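Local coordinates for protein putative P450-like enzyme (Streptomyces himastatinicus ATCC 53653, PDB 5Z9I) that binds heme b and probably works as a cytochrome P450-type monooxygenase in bacterial secondary metabolism, at residues H15-G20 with D386-A391; F54-M59 with V287-N292; L142-S147 with D191-R196; S268-L273 with A360-L365. The protein carries 1 engineered substitution. All coordinates share one frame; numbering follows the deposited sequence.

Interaction 1: H15-G20 with D386-A391; sequences HFWMRG and DASGVA
His15 and Ser388 make the tight part of this contact, with His15 ND1 3.0 Å from Ser388 OG. The imidazole CE1 comes 3.3 Å from Ala387 O, which lies at the ring edge, in the ring plane. Its remaining nitrogen, NE2, is hydrogen-bonded to Val385 O and the ring stacks on His12; histidine suits the place because one flat ring offers both a polar edge and a face to stack. Its CG stands beside the backbone N (chi1 -59°), which carries the ring toward 386-391. The neighbouring side is looser: Trp17 NE1 reaches Ser388 OG only at 4.2 Å and Met18 CG at 4.5 Å, and Asp386 is partly exposed. Within 386-391, Gly389 pairs through its backbone with Leu382, as across a hairpin, and Ala387 touches Met244 of helix 224-255. A C-terminal hairpin turn passing the heme, here about 9 Å from it at the Ala387 side chain and with the N-terminal loop packed against it, is typical of the cytochrome P450 fold.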
loop_
_atom_site.group_PDB
_atom_site.type_symbol
_atom_site.label_atom_id
_atom_site.label_comp_id
_atom_site.label_asym_id
_atom_site.label_seq_id
_atom_site.Cartn_x
_atom_site.Cartn_y
_atom_site.Cartn_z
ATOM N N HIS A 15 -7.759 -6.690 13.857
ATOM C CA HIS A 15 -8.651 -6.057 12.900
ATOM C C HIS A 15 -10.106 -6.403 13.189
ATOM O O HIS A 15 -10.776 -7.086 12.399
ATOM C CB HIS A 15 -8.263 -6.462 11.482
ATOM C CG HIS A 15 -6.858 -6.090 11.113
ATOM N ND1 HIS A 15 -6.242 -6.552 9.970
ATOM C CD2 HIS A 15 -5.945 -5.305 11.738
ATOM C CE1 HIS A 15 -5.011 -6.072 9.907
ATOM N NE2 HIS A 15 -4.806 -5.310 10.969
ATOM N N PHE A 16 -10.587 -5.897 14.322
ATOM C CA PHE A 16 -11.927 -6.203 14.809
ATOM C C PHE A 16 -13.020 -5.705 13.868
ATOM O O PHE A 16 -14.067 -6.334 13.775
ATOM C CB PHE A 16 -12.138 -5.619 16.211
ATOM C CG PHE A 16 -11.984 -4.123 16.278
ATOM C CD1 PHE A 16 -13.083 -3.286 16.092
ATOM C CD2 PHE A 16 -10.742 -3.547 16.546
ATOM C CE1 PHE A 16 -12.944 -1.902 16.159
ATOM C CE2 PHE A 16 -10.599 -2.168 16.614
ATOM C CZ PHE A 16 -11.699 -1.346 16.420
ATOM N N TRP A 17 -12.778 -4.597 13.161
ATOM C CA TRP A 17 -13.784 -4.057 12.237
ATOM C C TRP A 17 -14.107 -5.020 11.099
ATOM O O TRP A 17 -15.166 -4.923 10.483
ATOM C CB TRP A 17 -13.337 -2.713 11.654
ATOM C CG TRP A 17 -11.984 -2.752 11.019
ATOM C CD1 TRP A 17 -11.697 -3.004 9.709
ATOM C CD2 TRP A 17 -10.728 -2.545 11.675
ATOM N NE1 TRP A 17 -10.336 -2.964 9.509
ATOM C CE2 TRP A 17 -9.721 -2.684 10.702
ATOM C CE3 TRP A 17 -10.357 -2.263 12.996
ATOM C CZ2 TRP A 17 -8.369 -2.548 11.004
ATOM C CZ3 TRP A 17 -9.011 -2.127 13.294
ATOM C CH2 TRP A 17 -8.036 -2.268 12.303
ATOM N N MET A 18 -13.200 -5.951 10.826
ATOM C CA MET A 18 -13.395 -6.897 9.734
ATOM C C MET A 18 -14.386 -7.958 10.168
ATOM O O MET A 18 -15.045 -8.590 9.334
ATOM C CB MET A 18 -12.072 -7.532 9.314
ATOM C CG MET A 18 -11.057 -6.539 8.722
ATOM S SD MET A 18 -11.632 -5.726 7.219
ATOM C CE MET A 18 -11.991 -7.115 6.138
ATOM N N ARG A 19 -14.500 -8.120 11.487
ATOM C CA ARG A 19 -15.428 -9.073 12.088
ATOM C C ARG A 19 -16.693 -8.357 12.574
ATOM O O ARG A 19 -17.392 -8.840 13.469
ATOM C CB ARG A 19 -14.753 -9.826 13.240
ATOM N N GLY A 20 -16.973 -7.195 11.984
ATOM C CA GLY A 20 -18.220 -6.480 12.217
ATOM C C GLY A 20 -18.389 -5.724 13.528
ATOM O O GLY A 20 -19.451 -5.149 13.783
ATOM N N ASP A 386 -0.809 -3.455 10.216
ATOM C CA ASP A 386 -1.332 -2.285 9.520
ATOM C C ASP A 386 -1.766 -2.583 8.074
ATOM O O ASP A 386 -2.047 -1.669 7.309
ATOM C CB ASP A 386 -0.298 -1.149 9.557
ATOM C CG ASP A 386 0.987 -1.499 8.820
ATOM O OD1 ASP A 386 1.333 -2.703 8.779
ATOM O OD2 ASP A 386 1.639 -0.575 8.260
ATOM N N ALA A 387 -1.854 -3.861 7.720
ATOM C CA ALA A 387 -2.332 -4.265 6.401
ATOM C C ALA A 387 -3.457 -5.303 6.514
ATOM O O ALA A 387 -3.278 -6.361 7.121
ATOM C CB ALA A 387 -1.171 -4.824 5.547
ATOM N N SER A 388 -4.620 -4.988 5.946
ATOM C CA SER A 388 -5.738 -5.931 5.933
ATOM C C SER A 388 -5.872 -6.552 4.553
ATOM O O SER A 388 -6.266 -5.873 3.592
ATOM C CB SER A 388 -7.061 -5.257 6.313
ATOM O OG SER A 388 -7.060 -4.825 7.662
ATOM N N GLY A 389 -5.557 -7.839 4.445
ATOM C CA GLY A 389 -5.696 -8.495 3.164
ATOM C C GLY A 389 -5.049 -9.854 3.033
ATOM O O GLY A 389 -4.258 -10.299 3.879
ATOM N N VAL A 390 -5.396 -10.491 1.924
ATOM C CA VAL A 390 -4.983 -11.848 1.576
ATOM C C VAL A 390 -3.462 -12.009 1.404
ATOM O O VAL A 390 -2.839 -11.269 0.651
ATOM C CB VAL A 390 -5.734 -12.266 0.269
ATOM C CG1 VAL A 390 -5.050 -13.367 -0.448
ATOM C CG2 VAL A 390 -7.156 -12.654 0.595
ATOM N N ALA A 391 -2.872 -12.976 2.111
ATOM C CA ALA A 391 -1.469 -13.327 1.902
ATOM C C ALA A 391 -1.343 -14.458 0.876
ATOM O O ALA A 391 -0.388 -14.497 0.098
ATOM C CB ALA A 391 -0.807 -13.731 3.225
#

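Interaction 2: F54-M59 with V287-N292; sequences FSSDTM and VGRATN. With HEM (protoporphyrin IX containing Fe), chain B.
Ser56 places OG over the centre of the Arg289 guanidinium, 3.2 Å above its plane, a contact across the face and not a hydrogen bond. Arg289 is bent at its second torsion (chi2 -56°), which sends the guanidinium toward one heme propionate. Each carboxylate oxygen there takes one N-H, NH1 donating to HEM O1A (2.9 Å) and NH2 to HEM O2A (3.0 Å, nearly straight at 175°), a two-pronged grip that suits arginine. NH1 also donates to Gly288 O, and water 1 joins NE to Phe54 O, so the group's rotation is fixed. His83, Arg87 and His345 bind the heme as well. The backbones pair antiparallel, Ser55 N to Ala290 O at 2.8 Å and Ala290 N to Ser55 O at 2.9 Å, and 54-55 is an outermost strand of this P450's mixed five-stranded sheet. Thr291 runs alongside Phe54, CG2 3.6 Å from Phe54 CE1, while its OG1 is hydrogen-bonded to Pro303 O. Ser55 turns OG away from its backbone N (chi1 169°) to accept from Asp57 N, an ST turn, and is hydrogen-bonded to Asp79.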
loop_
_atom_site.group_PDB
_atom_site.type_symbol
_atom_site.label_atom_id
_atom_site.label_comp_id
_atom_site.label_asym_id
_atom_site.label_seq_id
_atom_site.Cartn_x
_atom_site.Cartn_y
_atom_site.Cartn_z
ATOM N N PHE A 54 -0.492 16.767 13.796
ATOM C CA PHE A 54 -0.301 15.323 13.669
ATOM C C PHE A 54 0.759 15.010 12.632
ATOM O O PHE A 54 0.475 14.865 11.448
ATOM C CB PHE A 54 -1.624 14.630 13.344
ATOM C CG PHE A 54 -2.667 14.842 14.396
ATOM C CD1 PHE A 54 -2.622 14.135 15.590
ATOM C CD2 PHE A 54 -3.661 15.777 14.217
ATOM C CE1 PHE A 54 -3.569 14.341 16.572
ATOM C CE2 PHE A 54 -4.626 15.979 15.193
ATOM C CZ PHE A 54 -4.575 15.259 16.379
ATOM N N SER A 55 1.991 14.911 13.116
ATOM C CA SER A 55 3.195 14.785 12.298
ATOM C C SER A 55 3.337 13.387 11.718
ATOM O O SER A 55 2.953 12.407 12.369
ATOM C CB SER A 55 4.425 15.129 13.147
ATOM O OG SER A 55 5.637 14.782 12.495
ATOM N N SER A 56 3.907 13.289 10.516
ATOM C CA SER A 56 4.218 11.974 9.938
ATOM C C SER A 56 5.644 11.519 10.317
ATOM O O SER A 56 6.112 10.440 9.917
ATOM C CB SER A 56 4.048 11.992 8.412
ATOM O OG SER A 56 2.662 12.010 8.017
ATOM N N ASP A 57 6.331 12.349 11.094
ATOM C CA ASP A 57 7.715 12.074 11.489
ATOM C C ASP A 57 7.725 11.194 12.742
ATOM O O ASP A 57 8.183 11.591 13.814
ATOM C CB ASP A 57 8.477 13.384 11.725
ATOM C CG ASP A 57 9.922 13.165 12.125
ATOM O OD1 ASP A 57 10.414 12.009 12.071
ATOM O OD2 ASP A 57 10.569 14.165 12.478
ATOM N N THR A 58 7.247 9.974 12.568
ATOM C CA THR A 58 7.036 9.034 13.656
ATOM C C THR A 58 8.331 8.599 14.376
ATOM O O THR A 58 8.330 8.345 15.577
ATOM C CB THR A 58 6.277 7.823 13.087
ATOM O OG1 THR A 58 4.864 8.086 13.184
ATOM C CG2 THR A 58 6.631 6.553 13.808
ATOM N N MET A 59 9.436 8.548 13.641
ATOM C CA MET A 59 10.703 8.027 14.166
ATOM C C MET A 59 11.326 8.945 15.214
ATOM O O MET A 59 12.157 8.503 16.015
ATOM C CB MET A 59 11.700 7.788 13.019
ATOM C CG MET A 59 13.104 7.322 13.471
ATOM S SD MET A 59 14.219 6.876 12.105
ATOM C CE MET A 59 13.278 5.524 11.380
ATOM N N VAL A 287 -2.391 4.023 9.669
ATOM C CA VAL A 287 -1.184 4.830 9.470
ATOM C C VAL A 287 -0.779 5.549 10.753
ATOM O O VAL A 287 -1.617 5.931 11.564
ATOM C CB VAL A 287 -1.343 5.866 8.325
ATOM C CG1 VAL A 287 -1.770 5.172 7.015
ATOM C CG2 VAL A 287 -2.287 6.995 8.719
ATOM N N GLY A 288 0.522 5.703 10.938
ATOM C CA GLY A 288 1.059 6.254 12.165
ATOM C C GLY A 288 1.196 7.757 12.099
ATOM O O GLY A 288 1.564 8.319 11.072
ATOM N N ARG A 289 0.872 8.404 13.207
ATOM C CA ARG A 289 1.113 9.830 13.386
ATOM C C ARG A 289 1.745 10.069 14.758
ATOM O O ARG A 289 1.611 9.236 15.666
ATOM C CB ARG A 289 -0.188 10.624 13.249
ATOM C CG ARG A 289 -0.774 10.652 11.825
ATOM C CD ARG A 289 0.241 11.193 10.821
ATOM N NE ARG A 289 -0.354 11.466 9.524
ATOM C CZ ARG A 289 -0.298 10.648 8.472
ATOM N NH1 ARG A 289 0.332 9.485 8.553
ATOM N NH2 ARG A 289 -0.868 11.002 7.329
ATOM N N ALA A 290 2.435 11.198 14.905
ATOM C CA ALA A 290 2.975 11.625 16.210
ATOM C C ALA A 290 2.465 13.027 16.557
ATOM O O ALA A 290 2.484 13.909 15.715
ATOM C CB ALA A 290 4.509 11.595 16.196
ATOM N N THR A 291 2.004 13.253 17.782
ATOM C CA THR A 291 1.449 14.571 18.088
ATOM C C THR A 291 2.540 15.571 18.451
ATOM O O THR A 291 3.467 15.255 19.198
ATOM C CB THR A 291 0.420 14.518 19.225
ATOM O OG1 THR A 291 1.002 13.884 20.368
ATOM C CG2 THR A 291 -0.812 13.757 18.787
ATOM N N ASN A 292 2.420 16.784 17.916
ATOM C CA ASN A 292 3.389 17.847 18.186
ATOM C C ASN A 292 2.998 18.668 19.405
ATOM O O ASN A 292 3.854 19.224 20.077
ATOM C CB ASN A 292 3.539 18.768 16.973
ATOM C CG ASN A 292 4.279 18.117 15.828
ATOM O OD1 ASN A 292 5.107 17.227 16.021
ATOM N ND2 ASN A 292 3.987 18.564 14.621
HETATM C CHA HEM B . 1.023 6.975 0.423
HETATM C CHB HEM B . -2.022 3.374 0.291
HETATM C CHC HEM B . -0.277 2.089 -3.975
HETATM C CHD HEM B . 3.201 5.211 -3.392
HETATM C C1A HEM B . 0.002 6.141 0.700
HETATM C C2A HEM B . -0.792 6.273 1.814
HETATM C C3A HEM B . -1.629 5.249 1.781
HETATM C C4A HEM B . -1.346 4.496 0.668
HETATM C CMA HEM B . -2.705 4.922 2.751
HETATM C CAA HEM B . -0.710 7.375 2.841
HETATM C CBA HEM B . 0.054 7.046 4.107
HETATM C CGA HEM B . 0.018 8.131 5.145
HETATM O O1A HEM B . 0.778 8.108 6.073
HETATM O O2A HEM B . -0.763 9.039 5.103
HETATM C C1B HEM B . -1.795 2.721 -0.915
HETATM C C2B HEM B . -2.550 1.643 -1.333
HETATM C C3B HEM B . -2.070 1.278 -2.517
HETATM C C4B HEM B . -1.008 2.181 -2.829
HETATM C CMB HEM B . -3.659 1.021 -0.574
HETATM C CAB HEM B . -2.491 0.248 -3.450
HETATM C CBB HEM B . -3.598 -0.408 -3.369
HETATM C C1C HEM B . 0.833 2.827 -4.205
HETATM C C2C HEM B . 1.653 2.739 -5.284
HETATM C C3C HEM B . 2.651 3.613 -5.092
HETATM C C4C HEM B . 2.416 4.227 -3.892
HETATM C CMC HEM B . 1.459 1.824 -6.427
HETATM C CAC HEM B . 3.773 3.988 -5.944
HETATM C CBC HEM B . 3.913 3.644 -7.181
HETATM C C1D HEM B . 2.854 5.936 -2.293
HETATM C C2D HEM B . 3.677 7.001 -1.837
HETATM C C3D HEM B . 3.077 7.501 -0.801
HETATM C C4D HEM B . 1.878 6.732 -0.615
HETATM C CMD HEM B . 4.963 7.466 -2.423
HETATM C CAD HEM B . 3.600 8.621 0.027
HETATM C CBD HEM B . 2.977 9.950 -0.286
HETATM C CGD HEM B . 3.361 11.024 0.673
HETATM O O1D HEM B . 3.737 10.825 1.801
HETATM O O2D HEM B . 3.291 12.153 0.324
HETATM N NA HEM B . -0.338 5.043 0.019
HETATM N NB HEM B . -0.906 3.005 -1.829
HETATM N NC HEM B . 1.306 3.728 -3.375
HETATM N ND HEM B . 1.793 5.803 -1.539
HETATM FE FE HEM B . 0.439 4.558 -1.700
HETATM O O HOH W 1 -1.725 14.224 9.946
HETATM O O HOH W 2 1.442 2.782 -0.210
#

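Interaction 3: L142-S147 with D191-R196; sequences LGVPES and DYWHER
Trp193 meets two aliphatic side chains through one corner of its indole: CH2 lies 3.6 Å from Leu142 CD1 and equally 3.6 Å from Val144 CG2. Both side chains run at about a right angle to it, and a broad apolar ring suits a place where it must touch two residues at once. Beside it Tyr192 brings its hydroxyl against the other branch of Val144, with OH 3.2 Å from CG1. Tyr192 CG is anti to the backbone N (chi1 179°), which extends the ring toward the loop. The polar side belongs to Arg196, bent at chi2 and chi3 so that NH2 reaches Gly143 O in a weak, strongly bent hydrogen bond of 2.9 Å. Pro145 CD sits 3.6 Å above one face of the guanidinium, toward its rim, and water 3 bridges Arg196 NE and Leu142 O. Gly143 is the C-prime residue of a Schellman motif; its positive phi, which suits glycine, ends helix 132-142 and leaves the Gly143 carbonyl facing Arg196 on helix 173-202, which matches helix G of the P450 fold. Farther out, Asp148 is hydrogen-bonded to Tyr192 OH, and Phe152 of helix 149-164 meets the Tyr192 ring edge-to-face. On helix 224-255, Asn232 accepts a weak hydrogen bond from Trp193 NE1.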
loop_
_atom_site.group_PDB
_atom_site.type_symbol
_atom_site.label_atom_id
_atom_site.label_comp_id
_atom_site.label_asym_id
_atom_site.label_seq_id
_atom_site.Cartn_x
_atom_site.Cartn_y
_atom_site.Cartn_z
ATOM N N LEU A 142 10.680 1.955 -12.649
ATOM C CA LEU A 142 11.957 2.404 -12.104
ATOM C C LEU A 142 13.107 2.132 -13.057
ATOM O O LEU A 142 14.164 2.751 -12.932
ATOM C CB LEU A 142 12.246 1.747 -10.745
ATOM C CG LEU A 142 11.296 2.262 -9.662
ATOM C CD1 LEU A 142 11.196 1.295 -8.510
ATOM C CD2 LEU A 142 11.723 3.653 -9.186
ATOM N N GLY A 143 12.893 1.219 -14.005
ATOM C CA GLY A 143 13.857 0.948 -15.065
ATOM C C GLY A 143 14.779 -0.230 -14.798
ATOM O O GLY A 143 15.836 -0.368 -15.415
ATOM N N VAL A 144 14.368 -1.088 -13.875
ATOM C CA VAL A 144 15.118 -2.279 -13.479
ATOM C C VAL A 144 15.159 -3.364 -14.560
ATOM O O VAL A 144 14.131 -3.732 -15.084
ATOM C CB VAL A 144 14.473 -2.869 -12.198
ATOM C CG1 VAL A 144 15.128 -4.135 -11.792
ATOM C CG2 VAL A 144 14.489 -1.840 -11.075
ATOM N N PRO A 145 16.344 -3.904 -14.867
ATOM C CA PRO A 145 16.437 -5.039 -15.807
ATOM C C PRO A 145 15.565 -6.216 -15.378
ATOM O O PRO A 145 15.280 -6.349 -14.188
ATOM C CB PRO A 145 17.913 -5.431 -15.742
ATOM C CG PRO A 145 18.616 -4.178 -15.307
ATOM C CD PRO A 145 17.665 -3.486 -14.368
ATOM N N GLU A 146 15.159 -7.062 -16.319
ATOM C CA GLU A 146 14.309 -8.198 -15.980
ATOM C C GLU A 146 14.975 -9.145 -14.988
ATOM O O GLU A 146 14.313 -9.686 -14.103
ATOM C CB GLU A 146 13.923 -8.974 -17.231
ATOM C CG GLU A 146 13.123 -8.178 -18.225
ATOM C CD GLU A 146 12.187 -9.058 -19.027
ATOM O OE1 GLU A 146 12.031 -10.245 -18.661
ATOM O OE2 GLU A 146 11.616 -8.565 -20.021
ATOM N N SER A 147 16.282 -9.337 -15.139
ATOM C CA SER A 147 17.037 -10.229 -14.259
ATOM C C SER A 147 16.942 -9.874 -12.773
ATOM O O SER A 147 17.064 -10.756 -11.918
ATOM C CB SER A 147 18.508 -10.252 -14.676
ATOM O OG SER A 147 18.954 -8.971 -15.085
ATOM N N ASP A 191 22.542 0.736 -2.059
ATOM C CA ASP A 191 23.680 0.561 -2.966
ATOM C C ASP A 191 23.237 0.163 -4.376
ATOM O O ASP A 191 23.824 0.630 -5.351
ATOM C CB ASP A 191 24.676 -0.483 -2.438
ATOM C CG ASP A 191 25.521 0.046 -1.270
ATOM O OD1 ASP A 191 25.690 1.280 -1.168
ATOM O OD2 ASP A 191 26.012 -0.763 -0.459
ATOM N N TYR A 192 22.223 -0.703 -4.482
ATOM C CA TYR A 192 21.636 -1.005 -5.785
ATOM C C TYR A 192 21.196 0.274 -6.501
ATOM O O TYR A 192 21.561 0.493 -7.657
ATOM C CB TYR A 192 20.434 -1.945 -5.655
ATOM C CG TYR A 192 19.772 -2.277 -6.986
ATOM C CD1 TYR A 192 20.140 -3.413 -7.706
ATOM C CD2 TYR A 192 18.793 -1.445 -7.527
ATOM C CE1 TYR A 192 19.530 -3.718 -8.926
ATOM C CE2 TYR A 192 18.191 -1.734 -8.742
ATOM C CZ TYR A 192 18.560 -2.875 -9.438
ATOM O OH TYR A 192 17.958 -3.164 -10.641
ATOM N N TRP A 193 20.413 1.115 -5.825
ATOM C CA TRP A 193 19.847 2.304 -6.506
ATOM C C TRP A 193 20.894 3.387 -6.818
ATOM O O TRP A 193 20.762 4.109 -7.804
ATOM C CB TRP A 193 18.703 2.924 -5.679
ATOM C CG TRP A 193 17.493 2.041 -5.592
ATOM C CD1 TRP A 193 16.962 1.476 -4.467
ATOM C CD2 TRP A 193 16.662 1.621 -6.686
ATOM N NE1 TRP A 193 15.849 0.719 -4.792
ATOM C CE2 TRP A 193 15.649 0.790 -6.151
ATOM C CE3 TRP A 193 16.682 1.859 -8.069
ATOM C CZ2 TRP A 193 14.670 0.204 -6.944
ATOM C CZ3 TRP A 193 15.711 1.279 -8.857
ATOM C CH2 TRP A 193 14.713 0.455 -8.290
ATOM N N HIS A 194 21.917 3.512 -5.972
ATOM C CA HIS A 194 23.008 4.456 -6.232
ATOM C C HIS A 194 23.697 4.128 -7.562
ATOM O O HIS A 194 24.019 5.028 -8.351
ATOM C CB HIS A 194 24.042 4.439 -5.094
ATOM C CG HIS A 194 23.683 5.312 -3.933
ATOM N ND1 HIS A 194 22.770 4.940 -2.967
ATOM C CD2 HIS A 194 24.120 6.542 -3.573
ATOM C CE1 HIS A 194 22.654 5.903 -2.074
ATOM N NE2 HIS A 194 23.463 6.891 -2.421
ATOM N N GLU A 195 23.928 2.837 -7.809
ATOM C CA GLU A 195 24.497 2.418 -9.085
ATOM C C GLU A 195 23.589 2.781 -10.266
ATOM O O GLU A 195 24.089 3.240 -11.294
ATOM C CB GLU A 195 24.781 0.919 -9.091
ATOM C CG GLU A 195 26.040 0.546 -8.354
ATOM C CD GLU A 195 26.379 -0.923 -8.485
ATOM O OE1 GLU A 195 25.481 -1.767 -8.259
ATOM O OE2 GLU A 195 27.547 -1.230 -8.820
ATOM N N ARG A 196 22.273 2.600 -10.116
ATOM C CA ARG A 196 21.327 2.992 -11.172
ATOM C C ARG A 196 21.352 4.507 -11.379
ATOM O O ARG A 196 21.390 4.973 -12.495
ATOM C CB ARG A 196 19.888 2.554 -10.860
ATOM C CG ARG A 196 19.727 1.099 -10.435
ATOM C CD ARG A 196 20.063 0.165 -11.539
ATOM N NE ARG A 196 19.190 0.327 -12.696
ATOM C CZ ARG A 196 19.479 -0.155 -13.904
ATOM N NH1 ARG A 196 20.615 -0.816 -14.100
ATOM N NH2 ARG A 196 18.638 0.014 -14.921
HETATM O O HOH W 3 16.887 2.276 -13.181
#

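Interaction 4: S268-L273 with A360-L365; sequences SLVPAL and AVEILL
Glu362 supplies the flat group of this contact, but its carboxylate has no atom of 268-273 within 4.5 Å on either face or at its edges; the chain touches through its methylene instead, CG standing 4.4 Å from Val270 CG2. The rest is aliphatic. The side chains of Val270 and Val361 run antiparallel to each other, CG1 passing CG1 at 4.0 Å. Both valines set CG1 anti to the backbone N (chi1 169° and 166°), which turns that methyl into the interface. Val270 spends its second branch on the turn of helix 350-367 after Val361, where CG2 lies 4.4 Å from Leu365 CD1, and Leu273 CD2 approaches Val361 CG1 at 4.5 Å. Compact branched residues fit segments whose nearest CA atoms, those of Val270 and Glu362, are 7.4 Å apart, and no hydrogen bond crosses between them. Around them, Val263 of helix 257-264 touches Val270 and Leu273, while helix 224-255 packs on Leu273. Such apolar packing joins the counterparts of helices K and L in the helical core of the cytochrome P450 fold.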
loop_
_atom_site.group_PDB
_atom_site.type_symbol
_atom_site.label_atom_id
_atom_site.label_comp_id
_atom_site.label_asym_id
_atom_site.label_seq_id
_atom_site.Cartn_x
_atom_site.Cartn_y
_atom_site.Cartn_z
ATOM N N SER A 268 -18.547 -1.895 -16.428
ATOM C CA SER A 268 -18.450 -0.509 -15.961
ATOM C C SER A 268 -18.329 -0.409 -14.457
ATOM O O SER A 268 -17.942 0.633 -13.940
ATOM C CB SER A 268 -19.674 0.302 -16.375
ATOM O OG SER A 268 -19.807 0.347 -17.769
ATOM N N LEU A 269 -18.692 -1.484 -13.762
ATOM C CA LEU A 269 -18.700 -1.489 -12.303
ATOM C C LEU A 269 -17.318 -1.734 -11.696
ATOM O O LEU A 269 -17.127 -1.556 -10.489
ATOM C CB LEU A 269 -19.673 -2.553 -11.783
ATOM C CG LEU A 269 -21.156 -2.183 -11.797
ATOM C CD1 LEU A 269 -22.005 -3.376 -11.436
ATOM C CD2 LEU A 269 -21.412 -1.034 -10.827
ATOM N N VAL A 270 -16.365 -2.169 -12.516
ATOM C CA VAL A 270 -15.075 -2.600 -11.977
ATOM C C VAL A 270 -14.333 -1.458 -11.245
ATOM O O VAL A 270 -13.818 -1.688 -10.148
ATOM C CB VAL A 270 -14.170 -3.217 -13.070
ATOM C CG1 VAL A 270 -12.735 -3.416 -12.542
ATOM C CG2 VAL A 270 -14.768 -4.563 -13.554
ATOM N N PRO A 271 -14.318 -0.229 -11.815
ATOM C CA PRO A 271 -13.682 0.849 -11.026
ATOM C C PRO A 271 -14.340 1.045 -9.650
ATOM O O PRO A 271 -13.628 1.194 -8.668
ATOM C CB PRO A 271 -13.862 2.098 -11.910
ATOM C CG PRO A 271 -13.917 1.556 -13.305
ATOM C CD PRO A 271 -14.701 0.241 -13.167
ATOM N N ALA A 272 -15.666 1.000 -9.580
ATOM C CA ALA A 272 -16.384 1.158 -8.309
ATOM C C ALA A 272 -16.234 -0.068 -7.387
ATOM O O ALA A 272 -16.302 0.056 -6.156
ATOM C CB ALA A 272 -17.877 1.445 -8.582
ATOM N N LEU A 273 -16.042 -1.242 -7.989
ATOM C CA LEU A 273 -15.763 -2.476 -7.254
ATOM C C LEU A 273 -14.447 -2.383 -6.503
ATOM O O LEU A 273 -14.364 -2.730 -5.331
ATOM C CB LEU A 273 -15.727 -3.677 -8.206
ATOM C CG LEU A 273 -15.256 -5.041 -7.699
ATOM C CD1 LEU A 273 -16.206 -5.651 -6.667
ATOM C CD2 LEU A 273 -15.088 -5.996 -8.864
ATOM N N ALA A 360 -6.187 -5.831 -14.335
ATOM C CA ALA A 360 -6.068 -7.206 -13.846
ATOM C C ALA A 360 -7.433 -7.859 -13.694
ATOM O O ALA A 360 -7.652 -8.994 -14.135
ATOM C CB ALA A 360 -5.329 -7.253 -12.518
ATOM N N VAL A 361 -8.346 -7.149 -13.046
ATOM C CA VAL A 361 -9.636 -7.734 -12.755
ATOM C C VAL A 361 -10.415 -7.944 -14.055
ATOM O O VAL A 361 -11.010 -9.000 -14.265
ATOM C CB VAL A 361 -10.431 -6.866 -11.763
ATOM C CG1 VAL A 361 -11.893 -7.289 -11.731
ATOM C CG2 VAL A 361 -9.786 -6.958 -10.356
ATOM N N GLU A 362 -10.367 -6.961 -14.947
ATOM C CA GLU A 362 -11.078 -7.090 -16.219
ATOM C C GLU A 362 -10.644 -8.350 -16.973
ATOM O O GLU A 362 -11.474 -9.071 -17.565
ATOM C CB GLU A 362 -10.855 -5.851 -17.094
ATOM C CG GLU A 362 -11.738 -4.657 -16.732
ATOM C CD GLU A 362 -11.355 -3.398 -17.494
ATOM O OE1 GLU A 362 -10.303 -3.424 -18.176
ATOM O OE2 GLU A 362 -12.093 -2.387 -17.409
ATOM N N ILE A 363 -9.345 -8.619 -16.962
ATOM C CA ILE A 363 -8.858 -9.705 -17.776
ATOM C C ILE A 363 -9.052 -11.025 -17.026
ATOM O O ILE A 363 -9.313 -12.031 -17.659
ATOM C CB ILE A 363 -7.385 -9.489 -18.205
ATOM C CG1 ILE A 363 -7.322 -8.459 -19.337
ATOM C CG2 ILE A 363 -6.738 -10.815 -18.655
ATOM C CD1 ILE A 363 -5.988 -7.677 -19.412
ATOM N N LEU A 364 -8.972 -11.020 -15.691
ATOM C CA LEU A 364 -9.261 -12.242 -14.929
ATOM C C LEU A 364 -10.672 -12.757 -15.224
ATOM O O LEU A 364 -10.853 -13.949 -15.479
ATOM C CB LEU A 364 -9.106 -12.021 -13.422
ATOM C CG LEU A 364 -7.703 -12.215 -12.851
ATOM C CD1 LEU A 364 -7.689 -11.893 -11.369
ATOM C CD2 LEU A 364 -7.191 -13.634 -13.102
ATOM N N LEU A 365 -11.659 -11.856 -15.185
ATOM C CA LEU A 365 -13.048 -12.239 -15.427
ATOM C C LEU A 365 -13.189 -12.863 -16.812
ATOM O O LEU A 365 -13.816 -13.899 -16.964
ATOM C CB LEU A 365 -13.996 -11.036 -15.282
ATOM C CG LEU A 365 -14.021 -10.352 -13.907
ATOM C CD1 LEU A 365 -14.709 -8.991 -13.941
ATOM C CD2 LEU A 365 -14.679 -11.277 -12.890
#

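The chain reaches the contacts in the order 15-20, 54-59, 142-147, 191-196, 268-273, 287-292, 360-365 and 386-391, so interaction 1 spans all the others. Interactions 2 and 4 alternate along the chain because helix 270-280 is followed directly by strand 287-291, yet their centres lie about 35 Å apart, on opposite sides of the chain's centre. Interactions 1 and 2 come closest, about 6 Å between nearest atoms, while interactions 1 and 3 stand about 34 Å apart between centres. Helix 224-255 touches interactions 1, 3 and 4, and interaction 2 belongs to the mixed sheet. Interaction 2 alone of the four holds the heme directly, through a propionate; the others join helices and the chain's N- and C-terminal regions farther out.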